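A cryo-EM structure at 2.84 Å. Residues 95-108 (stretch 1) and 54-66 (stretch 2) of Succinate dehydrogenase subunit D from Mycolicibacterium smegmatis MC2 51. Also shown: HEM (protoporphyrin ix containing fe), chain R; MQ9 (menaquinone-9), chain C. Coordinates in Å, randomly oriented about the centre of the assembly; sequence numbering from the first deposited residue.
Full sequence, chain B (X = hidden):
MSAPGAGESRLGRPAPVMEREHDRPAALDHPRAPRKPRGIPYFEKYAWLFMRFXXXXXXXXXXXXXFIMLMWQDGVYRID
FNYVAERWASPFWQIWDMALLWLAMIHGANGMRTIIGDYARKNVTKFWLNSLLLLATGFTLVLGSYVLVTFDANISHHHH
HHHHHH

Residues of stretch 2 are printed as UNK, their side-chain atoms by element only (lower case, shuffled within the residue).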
# COMPACT_ATOMS: atom_id res chain seq x y z
N ILE B 95 41.27 1.47 33.31
CA ILE B 95 40.26 0.93 32.41
C ILE B 95 38.95 0.67 33.15
O ILE B 95 37.87 0.85 32.59
CB ILE B 95 40.77 -0.35 31.73
CG1 ILE B 95 42.09 -0.08 31.03
CG2 ILE B 95 39.77 -0.83 30.72
CD1 ILE B 95 42.50 -1.17 30.11
N TRP B 96 39.03 0.24 34.40
CA TRP B 96 37.82 0.03 35.18
C TRP B 96 37.02 1.31 35.31
O TRP B 96 35.81 1.31 35.09
CB TRP B 96 38.21 -0.52 36.55
CG TRP B 96 37.09 -0.84 37.48
CD1 TRP B 96 36.18 0.02 38.00
CD2 TRP B 96 36.81 -2.11 38.04
NE1 TRP B 96 35.33 -0.64 38.84
CE2 TRP B 96 35.70 -1.96 38.88
CE3 TRP B 96 37.37 -3.37 37.91
CZ2 TRP B 96 35.15 -3.01 39.59
CZ3 TRP B 96 36.82 -4.42 38.60
CH2 TRP B 96 35.73 -4.23 39.43
N ASP B 97 37.68 2.42 35.65
CA ASP B 97 36.95 3.68 35.81
C ASP B 97 36.48 4.25 34.49
O ASP B 97 35.43 4.88 34.44
CB ASP B 97 37.82 4.69 36.52
CG ASP B 97 38.02 4.35 37.96
OD1 ASP B 97 37.05 3.99 38.63
OD2 ASP B 97 39.17 4.44 38.42
N MET B 98 37.22 4.04 33.40
CA MET B 98 36.71 4.52 32.12
C MET B 98 35.48 3.75 31.68
O MET B 98 34.49 4.34 31.22
CB MET B 98 37.79 4.41 31.05
CG MET B 98 37.42 5.13 29.78
SD MET B 98 37.29 6.90 29.96
CE MET B 98 38.55 7.44 28.85
N ALA B 99 35.50 2.42 31.81
CA ALA B 99 34.32 1.63 31.50
C ALA B 99 33.16 1.98 32.40
O ALA B 99 32.02 2.07 31.95
CB ALA B 99 34.65 0.15 31.62
N LEU B 100 33.43 2.19 33.69
CA LEU B 100 32.37 2.60 34.61
C LEU B 100 31.74 3.91 34.17
O LEU B 100 30.52 4.01 34.08
CB LEU B 100 32.93 2.69 36.02
CG LEU B 100 32.05 3.08 37.19
CD1 LEU B 100 30.79 2.28 37.20
CD2 LEU B 100 32.80 2.84 38.44
N LEU B 101 32.55 4.91 33.86
CA LEU B 101 32.02 6.20 33.43
C LEU B 101 31.16 6.06 32.19
O LEU B 101 30.02 6.54 32.15
CB LEU B 101 33.15 7.18 33.17
CG LEU B 101 32.79 8.52 32.53
CD1 LEU B 101 32.33 9.50 33.56
CD2 LEU B 101 34.00 9.04 31.83
N TRP B 102 31.67 5.40 31.16
CA TRP B 102 30.94 5.35 29.90
C TRP B 102 29.67 4.52 30.02
O TRP B 102 28.59 4.97 29.64
CB TRP B 102 31.85 4.84 28.79
CG TRP B 102 32.62 5.97 28.24
CD1 TRP B 102 33.75 6.50 28.75
CD2 TRP B 102 32.28 6.77 27.12
NE1 TRP B 102 34.16 7.57 28.01
CE2 TRP B 102 33.27 7.76 26.99
CE3 TRP B 102 31.24 6.75 26.19
CZ2 TRP B 102 33.25 8.70 25.98
CZ3 TRP B 102 31.22 7.68 25.19
CH2 TRP B 102 32.22 8.65 25.09
N LEU B 103 29.77 3.30 30.56
CA LEU B 103 28.59 2.47 30.72
C LEU B 103 27.56 3.13 31.61
O LEU B 103 26.37 3.13 31.29
CB LEU B 103 28.99 1.11 31.28
CG LEU B 103 29.63 0.14 30.30
CD1 LEU B 103 29.87 -1.17 30.98
CD2 LEU B 103 28.76 -0.06 29.10
N ALA B 104 27.98 3.69 32.74
CA ALA B 104 27.03 4.27 33.67
C ALA B 104 26.34 5.49 33.08
O ALA B 104 25.14 5.66 33.26
CB ALA B 104 27.73 4.64 34.97
N MET B 105 27.08 6.35 32.38
CA MET B 105 26.44 7.53 31.83
C MET B 105 25.49 7.18 30.70
O MET B 105 24.41 7.76 30.61
CB MET B 105 27.48 8.54 31.35
CG MET B 105 28.22 9.28 32.45
SD MET B 105 27.22 9.76 33.86
CE MET B 105 26.26 11.10 33.19
N ILE B 106 25.85 6.24 29.82
CA ILE B 106 24.93 5.90 28.74
C ILE B 106 23.70 5.18 29.29
O ILE B 106 22.57 5.43 28.86
CB ILE B 106 25.63 5.06 27.66
CG1 ILE B 106 26.93 5.72 27.23
CG2 ILE B 106 24.76 4.95 26.45
CD1 ILE B 106 26.74 7.01 26.56
N HIS B 107 23.89 4.29 30.27
CA HIS B 107 22.78 3.63 30.95
C HIS B 107 21.83 4.64 31.57
O HIS B 107 20.62 4.62 31.32
CB HIS B 107 23.35 2.71 32.01
CG HIS B 107 22.43 1.63 32.45
ND1 HIS B 107 22.38 0.40 31.84
CD2 HIS B 107 21.53 1.58 33.46
CE1 HIS B 107 21.49 -0.35 32.44
NE2 HIS B 107 20.96 0.34 33.43
N GLY B 108 22.35 5.52 32.42
CA GLY B 108 21.50 6.50 33.06
C GLY B 108 20.84 7.45 32.09
O GLY B 108 19.69 7.84 32.28
N UNK B 54 24.46 -3.58 29.45
CA UNK B 54 25.21 -2.66 30.29
C UNK B 54 24.84 -2.80 31.75
O UNK B 54 25.66 -2.53 32.63
c UNK B 54 25.00 -1.23 29.82
o UNK B 54 23.64 -0.90 29.85
N UNK B 55 23.62 -3.25 32.06
CA UNK B 55 23.33 -3.59 33.43
C UNK B 55 24.13 -4.79 33.91
O UNK B 55 24.65 -4.80 35.02
N UNK B 56 24.25 -5.81 33.06
CA UNK B 56 25.04 -6.98 33.44
C UNK B 56 26.48 -6.58 33.74
O UNK B 56 27.09 -7.07 34.69
c UNK B 56 23.47 -9.76 31.28
c UNK B 56 23.65 -8.80 32.41
c UNK B 56 24.97 -8.05 32.35
c UNK B 56 26.08 -9.04 32.52
N UNK B 57 27.05 -5.69 32.93
CA UNK B 57 28.42 -5.24 33.18
C UNK B 57 28.51 -4.33 34.40
O UNK B 57 29.48 -4.39 35.17
c UNK B 57 28.96 -4.53 31.95
N UNK B 58 27.51 -3.48 34.58
CA UNK B 58 27.53 -2.51 35.66
C UNK B 58 27.36 -3.14 37.01
O UNK B 58 27.78 -2.55 37.99
c UNK B 58 25.59 0.47 34.26
c UNK B 58 27.83 0.51 35.24
c UNK B 58 26.81 -0.31 34.54
c UNK B 58 26.45 -1.47 35.44
N UNK B 59 26.75 -4.32 37.10
CA UNK B 59 26.74 -5.03 38.38
C UNK B 59 28.15 -5.11 38.94
O UNK B 59 28.46 -4.55 40.00
c UNK B 59 24.72 -6.34 37.81
c UNK B 59 26.22 -7.16 39.54
c UNK B 59 26.13 -6.43 38.23
N UNK B 60 29.05 -5.73 38.18
CA UNK B 60 30.43 -5.89 38.61
C UNK B 60 31.12 -4.54 38.77
O UNK B 60 31.69 -4.25 39.82
c UNK B 60 31.18 -6.76 37.61
c UNK B 60 29.81 -8.38 36.31
c UNK B 60 29.42 -10.58 37.10
c UNK B 60 30.57 -8.10 37.43
c UNK B 60 30.73 -9.08 38.38
c UNK B 60 30.16 -10.32 38.22
c UNK B 60 29.24 -9.62 36.15
N UNK B 61 31.07 -3.69 37.74
CA UNK B 61 31.81 -2.44 37.80
C UNK B 61 31.37 -1.58 38.99
O UNK B 61 32.19 -1.20 39.82
c UNK B 61 31.95 -1.55 34.05
c UNK B 61 32.31 -2.31 35.27
c UNK B 61 31.67 -1.67 36.50
c UNK B 61 33.78 -2.37 35.41
N UNK B 62 30.07 -1.30 39.10
CA UNK B 62 29.59 -0.38 40.12
C UNK B 62 29.68 -0.96 41.52
O UNK B 62 30.05 -0.26 42.46
c UNK B 62 28.15 0.03 39.82
N UNK B 63 29.36 -2.25 41.69
CA UNK B 63 29.43 -2.79 43.04
C UNK B 63 30.86 -3.01 43.49
O UNK B 63 31.16 -2.84 44.67
c UNK B 63 26.63 -2.68 43.74
c UNK B 63 28.62 -4.08 43.12
c UNK B 63 27.11 -3.90 43.00
c UNK B 63 26.41 -5.12 43.51
N UNK B 64 31.77 -3.35 42.58
CA UNK B 64 33.17 -3.43 42.96
C UNK B 64 33.74 -2.08 43.32
O UNK B 64 34.52 -1.96 44.26
N UNK B 65 33.37 -1.04 42.56
CA UNK B 65 33.75 0.32 42.93
C UNK B 65 33.28 0.66 44.33
O UNK B 65 34.07 1.13 45.16
c UNK B 65 33.16 1.29 41.92
c UNK B 65 33.74 2.66 41.99
n UNK B 65 33.17 3.67 42.72
c UNK B 65 34.85 3.19 41.42
n UNK B 65 34.92 4.49 41.82
c UNK B 65 33.90 4.76 42.60
N UNK B 66 32.00 0.44 44.61
CA UNK B 66 31.46 0.80 45.91
C UNK B 66 32.13 0.01 47.03
O UNK B 66 32.44 0.56 48.08
c UNK B 66 29.48 2.99 46.14
c UNK B 66 29.96 0.57 45.93
c UNK B 66 27.64 1.37 45.90
c UNK B 66 29.05 1.70 45.50
CHA HEM R . 17.02 1.20 34.21
CHB HEM R . 19.77 -2.54 35.47
CHC HEM R . 22.96 0.57 37.30
CHD HEM R . 20.25 4.31 35.96
C1A HEM R . 17.54 -0.07 34.31
C2A HEM R . 17.05 -1.23 33.62
C3A HEM R . 17.79 -2.26 33.97
C4A HEM R . 18.80 -1.79 34.88
CMA HEM R . 17.61 -3.70 33.47
CAA HEM R . 15.85 -1.26 32.68
CBA HEM R . 14.66 -1.26 33.61
CGA HEM R . 13.40 -1.25 32.81
O1A HEM R . 12.33 -1.50 33.40
O2A HEM R . 13.50 -1.01 31.60
C1B HEM R . 20.84 -2.02 36.13
C2B HEM R . 21.82 -2.77 36.84
C3B HEM R . 22.69 -1.92 37.36
C4B HEM R . 22.31 -0.59 36.98
CMB HEM R . 21.83 -4.30 36.99
CAB HEM R . 23.90 -2.34 38.21
CBB HEM R . 24.45 -1.52 39.09
C1C HEM R . 22.54 1.84 37.01
C2C HEM R . 23.33 3.03 37.12
C3C HEM R . 22.57 4.07 36.76
C4C HEM R . 21.30 3.55 36.39
CMC HEM R . 24.79 3.01 37.61
CAC HEM R . 22.87 5.57 36.66
CBC HEM R . 24.08 6.12 36.76
C1D HEM R . 19.10 3.78 35.45
C2D HEM R . 17.90 4.50 35.17
C3D HEM R . 17.01 3.65 34.70
C4D HEM R . 17.62 2.35 34.65
CMD HEM R . 17.69 6.00 35.39
CAD HEM R . 15.58 3.98 34.27
CBD HEM R . 14.60 3.35 35.23
CGD HEM R . 13.31 3.14 34.51
O1D HEM R . 13.19 3.60 33.36
O2D HEM R . 12.41 2.50 35.08
NA HEM R . 18.62 -0.44 35.06
NB HEM R . 21.16 -0.69 36.23
NC HEM R . 21.30 2.19 36.55
ND HEM R . 18.90 2.46 35.13
FE HEM R . 20.04 0.89 35.66
C5 MQ9 C . 41.62 4.91 26.22
C5M MQ9 C . 41.78 5.05 24.70
C4 MQ9 C . 42.43 5.69 27.06
O4 MQ9 C . 43.40 6.61 26.51
C3 MQ9 C . 42.31 5.59 28.46
C2 MQ9 C . 41.40 4.73 28.99
C1 MQ9 C . 40.58 3.94 28.13
O1 MQ9 C . 39.62 3.03 28.67
C6 MQ9 C . 40.70 4.04 26.75
C3A MQ9 C . 43.17 6.42 29.32
C3B MQ9 C . 43.04 6.32 30.73
C3C MQ9 C . 42.11 5.45 31.27
C3D MQ9 C . 41.27 4.63 30.42
C7 MQ9 C . 39.79 3.19 25.85
C8 MQ9 C . 38.53 4.05 25.39
C9 MQ9 C . 37.09 3.46 25.58
C10 MQ9 C . 36.10 4.52 25.30
C11 MQ9 C . 36.83 2.92 27.01
C12 MQ9 C . 35.31 2.89 27.32
C13 MQ9 C . 34.73 1.41 27.48
C14 MQ9 C . 33.57 1.09 26.52
C15 MQ9 C . 33.01 2.36 25.89
C16 MQ9 C . 32.48 0.41 27.29

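Position 54 carries one carbon and then one oxygen. The oxygen lies 2.7 Å from ND1 of His107, a short polar contact at the ring edge, and a two-atom side chain ending in a hydroxyl is serine. Ser54 OG accepts the hydrogen bond from His107 ND1, on an imidazole whose NE2 sits 2.5 Å from the heme FE.

Position 55 has no side-chain atoms: Gly55. An ideal CB here would be crowded by the heme at its CHB.

Position 56 has four carbons forked at the first, one arm two carbons long, and stays out of reach of stretch 1: Ile56. Position 57 has a single carbon, its CB, 3.6 Å from Leu103 CD1: Ala57.

Position 58 has four carbons forked at the second, pointing into a pocket of Leu100, Leu103, Ala104 and His107. This is Leu58, whose CD1 lies over the His107 ring face, 4.1 Å from the ring centroid, while CD2 comes to 4.0 Å from Leu100 CD1.

Position 59 has one carbon carrying two more and no contact with stretch 1: Val59, which packs on the heme instead. Position 60 is one carbon and a six-carbon ring whose end leads away: Phe60.

Position 61 again has four carbons forked at the second, and they sit among Trp96, Ala99, Leu100 and Leu103. Leu61 CD2 stands almost squarely over the five-membered ring of Trp96, 4.0 Å from its centroid, and CD1 lies 3.7 Å from Leu103 CD1.

Position 62 is a lone carbon, its CB, directed away, though still 4.3 Å from Leu100 CD1: Ala62. Position 63 has four carbons forked at the second, pointing away: Leu63.

Position 64 has no side chain: Gly64. An ideal CB would fall 2.7 Å from Trp96 CZ2, a clash, so the bare backbone leaves room for the indole edge.

Position 65 has one carbon and a five-membered ring of three carbons and two nitrogens, and a ring carbon lies 3.6 Å from both Asp97 OD1 and Leu100 CD2: His65. Position 66, four carbons forked at the second, makes no contact: Leu66.

The helices cross at -124°, their axes 9.8 Å apart, and four leucines interlock: Leu58 and Leu61 fill holes in one helix, Leu100 and Leu103 holes in the other. Polar contacts accompany this packing, with a weak hydrogen bond from Trp96 NE1 to Leu61 O (3.3 Å) and the stronger Ser54–His107 bond beside the heme. The rule is leucine knobs for packing, glycine where a ring or cofactor needs room, and a hydroxyl to accept a hydrogen bond from the heme-binding histidine.

Stretch 2 54-66: SGIALVFLALGHL
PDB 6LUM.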